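Local structure of polyhedrin (Uranotaenia sapphirina cypovirus, 4ZQX) at residues Ala22-Met27 with Asn47-Lys52; Leu60-Asp65 with Ile95-Lys100; Arg77-Tyr82 with Gly169-Ile174; Phe104-Asn109 with Val176-Asn181. The protein forms the crystalline matrix of cypovirus polyhedra, the occlusion bodies that enclose virus particles, and binds ATP in the crystal. All blocks are in the same frame, centred on the assembly; numbering follows the deposited sequence.

Followed from its N terminus, the chain illustrates how contacts closing loops of different length tie a fold together. Contact 1 closes first: the loop after helix 4-18 meets the passage from strand 40-47 to strand 50-55, sealing the hairpin of strands 27-34 and 40-47. Contact 2 then closes the excursion that carries helix 72-83. Contact 3 opens inside that loop and ends well beyond it, tying the helix to the approach to strand 173-179, so it crosses both contact 2 and contact 4. Contact 4 closes the loop from strand 101-107 to strand 173-179, bringing the six-stranded and three-stranded sheets face to face. Contacts 1 and 4 touch through Arg180 and Val178; contacts 2 and 3 also touch.

Contact 1: Ala22-Met27 with Asn47-Lys52; sequences AYDANM and NPFVIK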
loop_
_atom_site.group_PDB
_atom_site.type_symbol
_atom_site.label_atom_id
_atom_site.label_comp_id
_atom_site.label_asym_id
_atom_site.label_seq_id
_atom_site.Cartn_x
_atom_site.Cartn_y
_atom_site.Cartn_z
ATOM N N ALA A 22 -4.861 -12.577 -22.307
ATOM C CA ALA A 22 -5.833 -11.508 -22.541
ATOM C C ALA A 22 -5.488 -10.172 -21.866
ATOM O O ALA A 22 -4.862 -10.122 -20.804
ATOM C CB ALA A 22 -7.233 -11.955 -22.092
ATOM N N TYR A 23 -5.926 -9.092 -22.502
ATOM C CA TYR A 23 -5.901 -7.782 -21.882
ATOM C C TYR A 23 -6.725 -7.833 -20.599
ATOM O O TYR A 23 -7.826 -8.367 -20.597
ATOM C CB TYR A 23 -6.451 -6.722 -22.844
ATOM C CG TYR A 23 -6.326 -5.315 -22.300
ATOM C CD1 TYR A 23 -5.124 -4.629 -22.362
ATOM C CD2 TYR A 23 -7.416 -4.670 -21.735
ATOM C CE1 TYR A 23 -5.004 -3.334 -21.858
ATOM C CE2 TYR A 23 -7.307 -3.382 -21.213
ATOM C CZ TYR A 23 -6.099 -2.721 -21.279
ATOM O OH TYR A 23 -5.976 -1.448 -20.781
ATOM N N ASP A 24 -6.161 -7.285 -19.519
ATOM C CA ASP A 24 -6.751 -7.289 -18.173
ATOM C C ASP A 24 -6.696 -8.651 -17.457
ATOM O O ASP A 24 -7.242 -8.793 -16.359
ATOM C CB ASP A 24 -8.185 -6.719 -18.155
ATOM C CG ASP A 24 -8.241 -5.235 -17.771
ATOM O OD1 ASP A 24 -7.187 -4.598 -17.499
ATOM O OD2 ASP A 24 -9.374 -4.715 -17.748
ATOM N N ALA A 25 -6.008 -9.632 -18.045
ATOM C CA ALA A 25 -5.769 -10.904 -17.358
ATOM C C ALA A 25 -4.533 -10.762 -16.495
ATOM O O ALA A 25 -3.530 -10.190 -16.925
ATOM C CB ALA A 25 -5.596 -12.030 -18.349
ATOM N N ASN A 26 -4.601 -11.259 -15.261
ATOM C CA ASN A 26 -3.482 -11.097 -14.351
ATOM C C ASN A 26 -2.277 -11.985 -14.640
ATOM O O ASN A 26 -2.418 -13.158 -14.959
ATOM C CB ASN A 26 -3.933 -11.379 -12.917
ATOM C CG ASN A 26 -4.697 -10.241 -12.310
ATOM O OD1 ASN A 26 -4.435 -9.076 -12.593
ATOM N ND2 ASN A 26 -5.653 -10.569 -11.458
ATOM N N MET A 27 -1.088 -11.420 -14.462
ATOM C CA MET A 27 0.107 -12.216 -14.178
ATOM C C MET A 27 0.054 -12.554 -12.696
ATOM O O MET A 27 -0.536 -11.793 -11.908
ATOM C CB MET A 27 1.386 -11.438 -14.478
ATOM C CG MET A 27 1.535 -11.024 -15.941
ATOM S SD MET A 27 2.920 -9.871 -16.164
ATOM C CE MET A 27 2.208 -8.391 -15.472
ATOM N N ASN A 47 -1.332 -8.702 -11.021
ATOM C CA ASN A 47 -1.750 -7.528 -11.820
ATOM C C ASN A 47 -1.618 -7.846 -13.293
ATOM O O ASN A 47 -0.817 -8.690 -13.647
ATOM C CB ASN A 47 -0.862 -6.319 -11.511
ATOM C CG ASN A 47 -1.448 -5.019 -12.027
ATOM O OD1 ASN A 47 -1.024 -4.481 -13.059
ATOM N ND2 ASN A 47 -2.429 -4.501 -11.306
ATOM N N PRO A 48 -2.386 -7.164 -14.163
ATOM C CA PRO A 48 -2.211 -7.468 -15.587
ATOM C C PRO A 48 -1.037 -6.751 -16.228
ATOM O O PRO A 48 -0.605 -7.191 -17.283
ATOM C CB PRO A 48 -3.530 -6.962 -16.219
ATOM C CG PRO A 48 -4.496 -6.860 -15.073
ATOM C CD PRO A 48 -3.629 -6.413 -13.921
ATOM N N PHE A 49 -0.554 -5.658 -15.643
ATOM C CA PHE A 49 0.401 -4.778 -16.329
ATOM C C PHE A 49 1.783 -4.736 -15.673
ATOM O O PHE A 49 2.806 -4.879 -16.344
ATOM C CB PHE A 49 -0.212 -3.378 -16.413
ATOM C CG PHE A 49 -1.583 -3.378 -17.020
ATOM C CD1 PHE A 49 -1.747 -3.692 -18.354
ATOM C CD2 PHE A 49 -2.709 -3.106 -16.253
ATOM C CE1 PHE A 49 -3.006 -3.715 -18.928
ATOM C CE2 PHE A 49 -3.970 -3.119 -16.825
ATOM C CZ PHE A 49 -4.114 -3.427 -18.160
ATOM N N VAL A 50 1.815 -4.537 -14.367
ATOM C CA VAL A 50 3.053 -4.628 -13.596
ATOM C C VAL A 50 2.745 -5.174 -12.220
ATOM O O VAL A 50 2.003 -4.544 -11.464
ATOM C CB VAL A 50 3.743 -3.245 -13.392
ATOM C CG1 VAL A 50 5.129 -3.469 -12.846
ATOM C CG2 VAL A 50 3.794 -2.450 -14.664
ATOM N N ILE A 51 3.283 -6.349 -11.887
ATOM C CA ILE A 51 3.180 -6.837 -10.506
ATOM C C ILE A 51 4.265 -6.133 -9.711
ATOM O O ILE A 51 5.416 -6.089 -10.145
ATOM C CB ILE A 51 3.405 -8.354 -10.344
ATOM C CG1 ILE A 51 2.501 -9.159 -11.276
ATOM C CG2 ILE A 51 3.185 -8.753 -8.863
ATOM C CD1 ILE A 51 2.735 -10.663 -11.192
ATOM N N LYS A 52 3.897 -5.584 -8.555
ATOM C CA LYS A 52 4.860 -4.987 -7.636
ATOM C C LYS A 52 4.796 -5.738 -6.308
ATOM O O LYS A 52 3.911 -5.504 -5.498
ATOM C CB LYS A 52 4.557 -3.503 -7.458
ATOM C CG LYS A 52 4.737 -2.746 -8.756
ATOM C CD LYS A 52 4.380 -1.300 -8.664
ATOM C CE LYS A 52 4.557 -0.656 -10.045
ATOM N NZ LYS A 52 4.407 0.811 -10.073
#
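Met27 and Asn47 form an antiparallel hydrogen-bonded pair at the open end of the hairpin of strands 27-34 and 40-47. Met27 N donates to Asn47 O at 2.9 Å; the return bond, from Asn47 N to Met27 O, is weak. Following the Met27 side chain outward, CB lies 3.6 Å from CD1 of Ile51, CG passes Asn47 O, and a bend at chi3 (-74°) turns CE back over the chain, where it sits 3.5 Å from Asn47 O and 3.6 Å from Pro48 O. Pro48 CB rests 3.3 Å from Ala25 O, while Tyr23 CE1 meets Phe49 CE1 at 3.6 Å with the ring planes 57° apart. Asp24 OD1 approaches Phe49 CZ, but its charge is paired with Arg139 of the second subunit, and Asn26 ND2 bonds to Asp136 of that subunit. Asn47 OD1 accepts from Phe49 N (2.9 Å), an Asx turn, and from Val50 N (3.1 Å), which completes an Asx motif, the donors on opposite faces of its plane. Gripped twice at OD1 and bonded through ND2 to Gly200 O, this buried amide is held in its rotation, consistent with a part in stabilising the bend where the chain changes sheets.

Contact 2: Leu60-Asp65 with Ile95-Lys100; sequences LMWDID and INRIPK
Arg97 meets Trp62 with its main chain and its side chain, and Ile64 with its side chain, and hydrogen bonds dominate the contact. From the main chain, Arg97 O accepts from Trp62 N at 2.9 Å, the donor lying in the carbonyl plane on a lone pair. From the side chain, Arg97 NH1 spends its N-H groups on two carbonyls, Trp62 O at 2.9 Å and Ile64 O at 3.0 Å. Both oxygens lie in the guanidinium plane, yet the donor stands above each carbonyl plane. The chain is extended from CG to NE, and the turn at chi4 (-79°) places CZ. The one salt bridge, from Arg97 NH2 to Asp65 OD1, is long at 3.6 Å, with carboxylate and guanidinium planes 78° apart. Among the van der Waals contacts, Arg97 NH1 approaches Trp62 CD1 obliquely, at 3.7 Å. Met61 SD and Ile98 CG1 lie side by side at 4.1 Å, and Pro99 CG rests on Leu60 O. Asp63 faces elsewhere, bonding Trp210 and Lys41. The pattern is that of an arginine side chain bridging two alternate main-chain carbonyls where a loop runs into a strand, here fastening the 3-10 turn 95-97 to the small hairpin of strands 64-65 and 68-69.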
loop_
_atom_site.group_PDB
_atom_site.type_symbol
_atom_site.label_atom_id
_atom_site.label_comp_id
_atom_site.label_asym_id
_atom_site.label_seq_id
_atom_site.Cartn_x
_atom_site.Cartn_y
_atom_site.Cartn_z
ATOM N N LEU A 60 8.791 -10.740 6.527
ATOM C CA LEU A 60 9.443 -11.961 6.061
ATOM C C LEU A 60 9.919 -12.843 7.196
ATOM O O LEU A 60 10.351 -13.966 6.960
ATOM C CB LEU A 60 10.654 -11.625 5.181
ATOM C CG LEU A 60 10.526 -11.678 3.663
ATOM C CD1 LEU A 60 11.901 -11.453 3.045
ATOM C CD2 LEU A 60 9.915 -12.984 3.179
ATOM N N MET A 61 9.863 -12.348 8.427
ATOM C CA MET A 61 10.220 -13.177 9.572
ATOM C C MET A 61 9.100 -14.180 9.835
ATOM O O MET A 61 7.936 -13.883 9.586
ATOM C CB MET A 61 10.411 -12.307 10.815
ATOM C CG MET A 61 11.433 -11.208 10.661
ATOM S SD MET A 61 13.106 -11.843 10.670
ATOM C CE MET A 61 13.350 -11.937 12.433
ATOM N N TRP A 62 9.439 -15.366 10.326
ATOM C CA TRP A 62 8.413 -16.245 10.852
ATOM C C TRP A 62 7.931 -15.613 12.143
ATOM O O TRP A 62 8.705 -15.437 13.089
ATOM C CB TRP A 62 8.938 -17.658 11.099
ATOM C CG TRP A 62 7.896 -18.535 11.669
ATOM C CD1 TRP A 62 7.808 -18.979 12.949
ATOM C CD2 TRP A 62 6.755 -19.058 10.978
ATOM N NE1 TRP A 62 6.681 -19.757 13.104
ATOM C CE2 TRP A 62 6.024 -19.827 11.905
ATOM C CE3 TRP A 62 6.289 -18.961 9.660
ATOM C CZ2 TRP A 62 4.840 -20.486 11.560
ATOM C CZ3 TRP A 62 5.125 -19.626 9.318
ATOM C CH2 TRP A 62 4.415 -20.378 10.262
ATOM N N ASP A 63 6.652 -15.263 12.175
ATOM C CA ASP A 63 6.127 -14.350 13.196
ATOM C C ASP A 63 5.119 -14.956 14.175
ATOM O O ASP A 63 4.348 -14.235 14.820
ATOM C CB ASP A 63 5.561 -13.102 12.507
ATOM C CG ASP A 63 4.574 -13.420 11.404
ATOM O OD1 ASP A 63 4.513 -14.565 10.925
ATOM O OD2 ASP A 63 3.856 -12.492 11.007
ATOM N N ILE A 64 5.173 -16.271 14.327
ATOM C CA ILE A 64 4.267 -16.977 15.230
ATOM C C ILE A 64 5.044 -17.459 16.441
ATOM O O ILE A 64 6.097 -18.095 16.305
ATOM C CB ILE A 64 3.599 -18.162 14.510
ATOM C CG1 ILE A 64 3.024 -17.700 13.166
ATOM C CG2 ILE A 64 2.509 -18.798 15.377
ATOM C CD1 ILE A 64 2.098 -16.475 13.239
ATOM N N ASP A 65 4.511 -17.163 17.625
ATOM C CA ASP A 65 5.150 -17.518 18.885
ATOM C C ASP A 65 4.087 -18.106 19.791
ATOM O O ASP A 65 3.181 -17.401 20.239
ATOM C CB ASP A 65 5.794 -16.283 19.529
ATOM C CG ASP A 65 6.583 -16.611 20.786
ATOM O OD1 ASP A 65 7.094 -17.748 20.918
ATOM O OD2 ASP A 65 6.695 -15.707 21.643
ATOM N N ILE A 95 18.190 -16.476 14.026
ATOM C CA ILE A 95 18.197 -17.296 12.827
ATOM C C ILE A 95 17.009 -18.281 12.767
ATOM O O ILE A 95 16.609 -18.705 11.681
ATOM C CB ILE A 95 19.555 -18.037 12.676
ATOM C CG1 ILE A 95 19.825 -18.409 11.211
ATOM C CG2 ILE A 95 19.606 -19.255 13.574
ATOM C CD1 ILE A 95 21.283 -18.746 10.926
ATOM N N ASN A 96 16.437 -18.634 13.916
ATOM C CA ASN A 96 15.273 -19.510 13.927
ATOM C C ASN A 96 14.106 -18.949 13.119
ATOM O O ASN A 96 13.247 -19.714 12.668
ATOM C CB ASN A 96 14.754 -19.734 15.343
ATOM C CG ASN A 96 15.679 -20.566 16.214
ATOM O OD1 ASN A 96 16.673 -21.131 15.756
ATOM N ND2 ASN A 96 15.320 -20.671 17.494
ATOM N N ARG A 97 14.057 -17.624 12.945
ATOM C CA ARG A 97 12.890 -16.962 12.347
ATOM C C ARG A 97 13.184 -16.330 10.997
ATOM O O ARG A 97 12.316 -15.687 10.406
ATOM C CB ARG A 97 12.342 -15.884 13.297
ATOM C CG ARG A 97 11.767 -16.476 14.596
ATOM C CD ARG A 97 11.176 -15.423 15.547
ATOM N NE ARG A 97 10.626 -16.058 16.743
ATOM C CZ ARG A 97 9.442 -16.666 16.791
ATOM N NH1 ARG A 97 8.658 -16.697 15.715
ATOM N NH2 ARG A 97 9.039 -17.245 17.922
ATOM N N ILE A 98 14.410 -16.510 10.520
ATOM C CA ILE A 98 14.827 -15.966 9.231
ATOM C C ILE A 98 14.648 -17.093 8.211
ATOM O O ILE A 98 14.944 -18.248 8.520
ATOM C CB ILE A 98 16.294 -15.470 9.303
ATOM C CG1 ILE A 98 16.404 -14.313 10.306
ATOM C CG2 ILE A 98 16.799 -14.998 7.956
ATOM C CD1 ILE A 98 17.813 -13.945 10.651
ATOM N N PRO A 99 14.150 -16.777 7.005
ATOM C CA PRO A 99 14.006 -17.860 6.023
ATOM C C PRO A 99 15.349 -18.488 5.664
ATOM O O PRO A 99 16.360 -17.777 5.609
ATOM C CB PRO A 99 13.439 -17.151 4.785
ATOM C CG PRO A 99 12.879 -15.837 5.294
ATOM C CD PRO A 99 13.674 -15.475 6.486
ATOM N N LYS A 100 15.348 -19.797 5.432
ATOM C CA LYS A 100 16.493 -20.491 4.871
ATOM C C LYS A 100 16.534 -20.321 3.371
ATOM O O LYS A 100 17.605 -20.242 2.780
ATOM C CB LYS A 100 16.384 -21.989 5.122
ATOM C CG LYS A 100 16.762 -22.450 6.493
ATOM C CD LYS A 100 16.977 -23.962 6.471
ATOM C CE LYS A 100 18.420 -24.334 6.095
ATOM N NZ LYS A 100 19.432 -23.884 7.118
#

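Contact 3: Arg77-Tyr82 with Gly169-Ile174; sequences RSINGY and GRPVSI
Tyr82, near the C-terminal end of helix 72-83, docks on Pro171 in the irregular segment just before strand 173-179 of the three-stranded sheet, a helix-to-loop packing. The core of it is a CH-pi contact. Pro171 CD stands 3.6 Å from the centroid of the Tyr82 ring, 19° off the normal and displaced toward the rim; Pro171 CD comes closest to Tyr82 CG, at 3.4 Å. The proline and tyrosine side chains cross at about a right angle. With chi1 of -68°, Tyr82 CG sits beside the backbone N, and the ring keeps Ile79 O at its edge, in plane. Ile79 extends the apolar patch by one helical turn, its CG1 sliding past Pro171 CG at 4.2 Å in the opposite direction. At the far end of the ring a water links the segments: it donates to Gly169 O at 2.6 Å and hydrogen-bonds Tyr82 OH at 2.7 Å. The same hydroxyl is also bonded to Ala94 N, so the ring is anchored at its tip as well as covered on a face. On the backbone side, Arg170 NH1 reaches Tyr82 O at 2.8 Å with an angle of 137°, the donor lying above the carbonyl plane. This bond is tentative, because Arg170 has two modelled conformers and the description holds for one. In that conformer a positive group faces a carbonyl near the helix C terminus, where the helix dipole would be expected to favour it, whereas the proline-tyrosine contact involves no formally charged group.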
loop_
_atom_site.group_PDB
_atom_site.type_symbol
_atom_site.label_atom_id
_atom_site.label_comp_id
_atom_site.label_asym_id
_atom_site.label_seq_id
_atom_site.Cartn_x
_atom_site.Cartn_y
_atom_site.Cartn_z
ATOM N N ARG A 77 12.535 -4.978 16.315
ATOM C CA ARG A 77 13.560 -4.908 17.361
ATOM C C ARG A 77 14.663 -5.935 17.100
ATOM O O ARG A 77 15.844 -5.621 17.220
ATOM C CB ARG A 77 12.937 -5.124 18.747
ATOM C CG ARG A 77 13.922 -4.960 19.912
ATOM C CD ARG A 77 13.184 -4.951 21.236
ATOM N NE ARG A 77 12.334 -6.136 21.379
ATOM C CZ ARG A 77 11.274 -6.223 22.182
ATOM N NH1 ARG A 77 10.912 -5.188 22.936
ATOM N NH2 ARG A 77 10.566 -7.348 22.229
ATOM N N SER A 78 14.278 -7.147 16.703
ATOM C CA SER A 78 15.249 -8.208 16.436
ATOM C C SER A 78 16.064 -7.930 15.179
ATOM O O SER A 78 17.276 -8.135 15.150
ATOM C CB SER A 78 14.554 -9.574 16.324
ATOM O OG SER A 78 13.987 -9.955 17.571
ATOM N N ILE A 79 15.386 -7.449 14.149
ATOM C CA ILE A 79 16.026 -7.089 12.884
ATOM C C ILE A 79 17.089 -5.982 13.065
ATOM O O ILE A 79 18.147 -6.007 12.426
ATOM C CB ILE A 79 14.943 -6.645 11.868
ATOM C CG1 ILE A 79 14.135 -7.868 11.432
ATOM C CG2 ILE A 79 15.555 -5.942 10.644
ATOM C CD1 ILE A 79 12.812 -7.537 10.750
ATOM N N ASN A 80 16.804 -5.026 13.943
ATOM C CA ASN A 80 17.691 -3.884 14.153
ATOM C C ASN A 80 19.169 -4.243 14.413
ATOM O O ASN A 80 20.077 -3.582 13.909
ATOM C CB ASN A 80 17.180 -3.026 15.323
ATOM C CG ASN A 80 16.009 -2.115 14.946
ATOM O OD1 ASN A 80 15.701 -1.903 13.766
ATOM N ND2 ASN A 80 15.360 -1.557 15.963
ATOM N N GLY A 81 19.407 -5.298 15.180
ATOM C CA GLY A 81 20.771 -5.654 15.542
ATOM C C GLY A 81 21.594 -6.152 14.369
ATOM O O GLY A 81 22.823 -6.228 14.458
ATOM N N TYR A 82 20.926 -6.518 13.277
ATOM C CA TYR A 82 21.625 -6.907 12.052
ATOM C C TYR A 82 21.950 -5.683 11.207
ATOM O O TYR A 82 22.938 -5.662 10.470
ATOM C CB TYR A 82 20.764 -7.844 11.219
ATOM C CG TYR A 82 20.552 -9.217 11.847
ATOM C CD1 TYR A 82 19.492 -9.457 12.708
ATOM C CD2 TYR A 82 21.416 -10.281 11.549
ATOM C CE1 TYR A 82 19.294 -10.731 13.266
ATOM C CE2 TYR A 82 21.235 -11.520 12.100
ATOM C CZ TYR A 82 20.175 -11.755 12.949
ATOM O OH TYR A 82 20.011 -13.023 13.482
ATOM N N GLY A 169 21.403 -16.191 6.719
ATOM C CA GLY A 169 21.211 -15.955 8.146
ATOM C C GLY A 169 21.038 -14.502 8.531
ATOM O O GLY A 169 21.166 -14.151 9.701
ATOM N N ARG A 170 20.736 -13.663 7.545
ATOM C CA ARG A 170 20.536 -12.241 7.785
ATOM C C ARG A 170 19.184 -11.835 7.209
ATOM O O ARG A 170 18.818 -12.284 6.136
ATOM C CB ARG A 170 21.684 -11.451 7.147
ATOM C CG ARG A 170 21.560 -9.934 7.170
ATOM C CD ARG A 170 22.745 -9.304 6.436
ATOM N NE ARG A 170 22.696 -7.843 6.437
ATOM C CZ ARG A 170 23.056 -7.086 7.469
ATOM N NH1 ARG A 170 23.486 -7.654 8.587
ATOM N NH2 ARG A 170 22.988 -5.762 7.381
ATOM N N PRO A 171 18.426 -10.989 7.942
ATOM C CA PRO A 171 17.138 -10.564 7.392
ATOM C C PRO A 171 17.306 -9.772 6.109
ATOM O O PRO A 171 18.264 -9.025 5.957
ATOM C CB PRO A 171 16.560 -9.639 8.474
ATOM C CG PRO A 171 17.361 -9.894 9.698
ATOM C CD PRO A 171 18.709 -10.335 9.233
ATOM N N VAL A 172 16.344 -9.926 5.211
ATOM C CA VAL A 172 16.320 -9.193 3.951
ATOM C C VAL A 172 14.922 -8.625 3.729
ATOM O O VAL A 172 13.972 -9.021 4.412
ATOM C CB VAL A 172 16.693 -10.120 2.772
ATOM C CG1 VAL A 172 18.089 -10.667 2.971
ATOM C CG2 VAL A 172 15.679 -11.244 2.637
ATOM N N SER A 173 14.818 -7.694 2.778
ATOM C CA SER A 173 13.532 -7.216 2.259
ATOM C C SER A 173 13.503 -7.514 0.760
ATOM O O SER A 173 14.536 -7.847 0.177
ATOM C CB SER A 173 13.350 -5.727 2.525
ATOM O OG SER A 173 14.412 -4.971 1.966
ATOM N N ILE A 174 12.328 -7.427 0.145
ATOM C CA ILE A 174 12.160 -7.887 -1.230
ATOM C C ILE A 174 11.443 -6.872 -2.093
ATOM O O ILE A 174 10.433 -6.290 -1.680
ATOM C CB ILE A 174 11.324 -9.194 -1.282
ATOM C CG1 ILE A 174 12.017 -10.318 -0.515
ATOM C CG2 ILE A 174 11.094 -9.618 -2.719
ATOM C CD1 ILE A 174 11.177 -11.597 -0.442
HETATM O O HOH W 1 21.372 -14.957 12.161
#

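Contact 4: Phe104-Asn109 with Val176-Asn181; sequences FYLRGN and VIVPRN
Asn109 O receives Asn181 N at 2.9 Å in a nearly straight bond (171°), joining the two segments just past the ends of their strands. Beside it the side chain of Asn109 lies over one face of the Arg180 guanidinium: Asn109 ND2 is 3.5 Å from Arg180 NH2, and amide and guanidinium planes stand 86° apart. The arginine finds its polar partners elsewhere, NH1 bonding to Pro48 O and Ala25 O. Upstream the character changes. Strands 101-107 and 173-179 belong to different sheets laid face to face as in a beta-sandwich, and these segments run in nearly the same direction, 22° apart, with Leu106 CA and Val178 CA 8.6 Å from each other. Side chains fill that gap instead of backbone bonds. Phe104 CE2 touches Val176 CG2 at 3.8 Å, the pair crossing obliquely, and Leu106 CD2 meets Val178 CG2 at 4.1 Å. Leu29 of strand 27-34 packs against both Leu106 and Val176, while Ile117 and Ile119 press on Phe104. Arg107, on the other side of the strand, bonds through NH2 to Ser154 O of the ATP pocket. The bound nucleotide is about 12 Å from the side chain of Leu106.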
loop_
_atom_site.group_PDB
_atom_site.type_symbol
_atom_site.label_atom_id
_atom_site.label_comp_id
_atom_site.label_asym_id
_atom_site.label_seq_id
_atom_site.Cartn_x
_atom_site.Cartn_y
_atom_site.Cartn_z
ATOM N N PHE A 104 10.371 -18.083 -5.781
ATOM C CA PHE A 104 9.565 -17.110 -6.500
ATOM C C PHE A 104 8.904 -17.816 -7.673
ATOM O O PHE A 104 9.591 -18.261 -8.578
ATOM C CB PHE A 104 10.440 -15.963 -7.032
ATOM C CG PHE A 104 11.104 -15.159 -5.959
ATOM C CD1 PHE A 104 12.272 -15.599 -5.366
ATOM C CD2 PHE A 104 10.557 -13.964 -5.536
ATOM C CE1 PHE A 104 12.871 -14.866 -4.373
ATOM C CE2 PHE A 104 11.154 -13.237 -4.549
ATOM C CZ PHE A 104 12.314 -13.692 -3.964
ATOM N N TYR A 105 7.576 -17.903 -7.649
ATOM C CA TYR A 105 6.807 -18.570 -8.695
ATOM C C TYR A 105 6.051 -17.534 -9.520
ATOM O O TYR A 105 5.259 -16.784 -8.972
ATOM C CB TYR A 105 5.839 -19.567 -8.056
ATOM C CG TYR A 105 6.564 -20.743 -7.446
ATOM C CD1 TYR A 105 7.055 -21.759 -8.253
ATOM C CD2 TYR A 105 6.791 -20.824 -6.078
ATOM C CE1 TYR A 105 7.745 -22.830 -7.722
ATOM C CE2 TYR A 105 7.458 -21.909 -5.535
ATOM C CZ TYR A 105 7.944 -22.906 -6.370
ATOM O OH TYR A 105 8.632 -24.006 -5.882
ATOM N N LEU A 106 6.330 -17.484 -10.824
ATOM C CA LEU A 106 5.707 -16.512 -11.725
ATOM C C LEU A 106 4.903 -17.237 -12.791
ATOM O O LEU A 106 5.409 -18.182 -13.407
ATOM C CB LEU A 106 6.775 -15.646 -12.419
ATOM C CG LEU A 106 7.501 -14.566 -11.609
ATOM C CD1 LEU A 106 8.418 -15.170 -10.558
ATOM C CD2 LEU A 106 8.298 -13.658 -12.539
ATOM N N ARG A 107 3.664 -16.808 -13.023
ATOM C CA ARG A 107 2.832 -17.493 -14.002
ATOM C C ARG A 107 2.026 -16.486 -14.793
ATOM O O ARG A 107 1.317 -15.672 -14.219
ATOM C CB ARG A 107 1.877 -18.494 -13.320
ATOM C CG ARG A 107 1.210 -19.473 -14.292
ATOM C CD ARG A 107 -0.002 -20.196 -13.667
ATOM N NE ARG A 107 -0.427 -21.331 -14.487
ATOM C CZ ARG A 107 -1.247 -21.253 -15.532
ATOM N NH1 ARG A 107 -1.771 -20.090 -15.888
ATOM N NH2 ARG A 107 -1.551 -22.347 -16.217
ATOM N N GLY A 108 2.116 -16.570 -16.110
ATOM C CA GLY A 108 1.340 -15.705 -16.969
ATOM C C GLY A 108 2.124 -15.085 -18.094
ATOM O O GLY A 108 3.185 -15.586 -18.490
ATOM N N ASN A 109 1.579 -13.983 -18.618
ATOM C CA ASN A 109 2.123 -13.342 -19.808
ATOM C C ASN A 109 3.237 -12.355 -19.457
ATOM O O ASN A 109 3.142 -11.165 -19.730
ATOM C CB ASN A 109 0.993 -12.669 -20.590
ATOM C CG ASN A 109 1.382 -12.340 -22.014
ATOM O OD1 ASN A 109 2.291 -12.945 -22.580
ATOM N ND2 ASN A 109 0.686 -11.376 -22.605
ATOM N N VAL A 176 10.077 -7.073 -6.075
ATOM C CA VAL A 176 9.898 -7.810 -7.314
ATOM C C VAL A 176 9.054 -6.948 -8.238
ATOM O O VAL A 176 7.988 -6.471 -7.845
ATOM C CB VAL A 176 9.180 -9.154 -7.061
ATOM C CG1 VAL A 176 9.013 -9.946 -8.360
ATOM C CG2 VAL A 176 9.953 -9.963 -6.084
ATOM N N ILE A 177 9.552 -6.728 -9.448
ATOM C CA ILE A 177 8.829 -5.978 -10.460
ATOM C C ILE A 177 8.637 -6.890 -11.659
ATOM O O ILE A 177 9.625 -7.356 -12.218
ATOM C CB ILE A 177 9.627 -4.735 -10.892
ATOM C CG1 ILE A 177 9.879 -3.836 -9.682
ATOM C CG2 ILE A 177 8.855 -3.939 -11.959
ATOM C CD1 ILE A 177 10.846 -2.702 -9.927
ATOM N N VAL A 178 7.388 -7.142 -12.044
ATOM C CA VAL A 178 7.067 -8.101 -13.105
ATOM C C VAL A 178 6.242 -7.432 -14.192
ATOM O O VAL A 178 5.022 -7.298 -14.047
ATOM C CB VAL A 178 6.257 -9.284 -12.574
ATOM C CG1 VAL A 178 6.055 -10.315 -13.667
ATOM C CG2 VAL A 178 6.949 -9.905 -11.393
ATOM N N PRO A 179 6.890 -7.005 -15.294
ATOM C CA PRO A 179 6.157 -6.312 -16.363
ATOM C C PRO A 179 5.525 -7.279 -17.357
ATOM O O PRO A 179 6.029 -8.393 -17.558
ATOM C CB PRO A 179 7.250 -5.480 -17.067
ATOM C CG PRO A 179 8.525 -5.834 -16.438
ATOM C CD PRO A 179 8.330 -7.039 -15.582
ATOM N N ARG A 180 4.419 -6.846 -17.951
ATOM C CA ARG A 180 3.746 -7.606 -18.984
ATOM C C ARG A 180 4.557 -7.717 -20.294
ATOM O O ARG A 180 5.170 -6.752 -20.741
ATOM C CB ARG A 180 2.402 -6.947 -19.294
ATOM C CG ARG A 180 1.530 -7.816 -20.186
ATOM C CD ARG A 180 0.155 -7.219 -20.440
ATOM N NE ARG A 180 -0.723 -8.221 -21.046
ATOM C CZ ARG A 180 -1.440 -9.127 -20.363
ATOM N NH1 ARG A 180 -1.439 -9.181 -19.023
ATOM N NH2 ARG A 180 -2.177 -9.990 -21.032
ATOM N N ASN A 181 4.535 -8.898 -20.903
ATOM C CA ASN A 181 5.087 -9.113 -22.235
ATOM C C ASN A 181 4.366 -8.260 -23.311
ATOM O O ASN A 181 3.168 -8.425 -23.560
ATOM C CB ASN A 181 4.990 -10.621 -22.529
ATOM C CG ASN A 181 5.420 -10.993 -23.943
ATOM O OD1 ASN A 181 5.938 -10.177 -24.683
ATOM N ND2 ASN A 181 5.207 -12.250 -24.311
#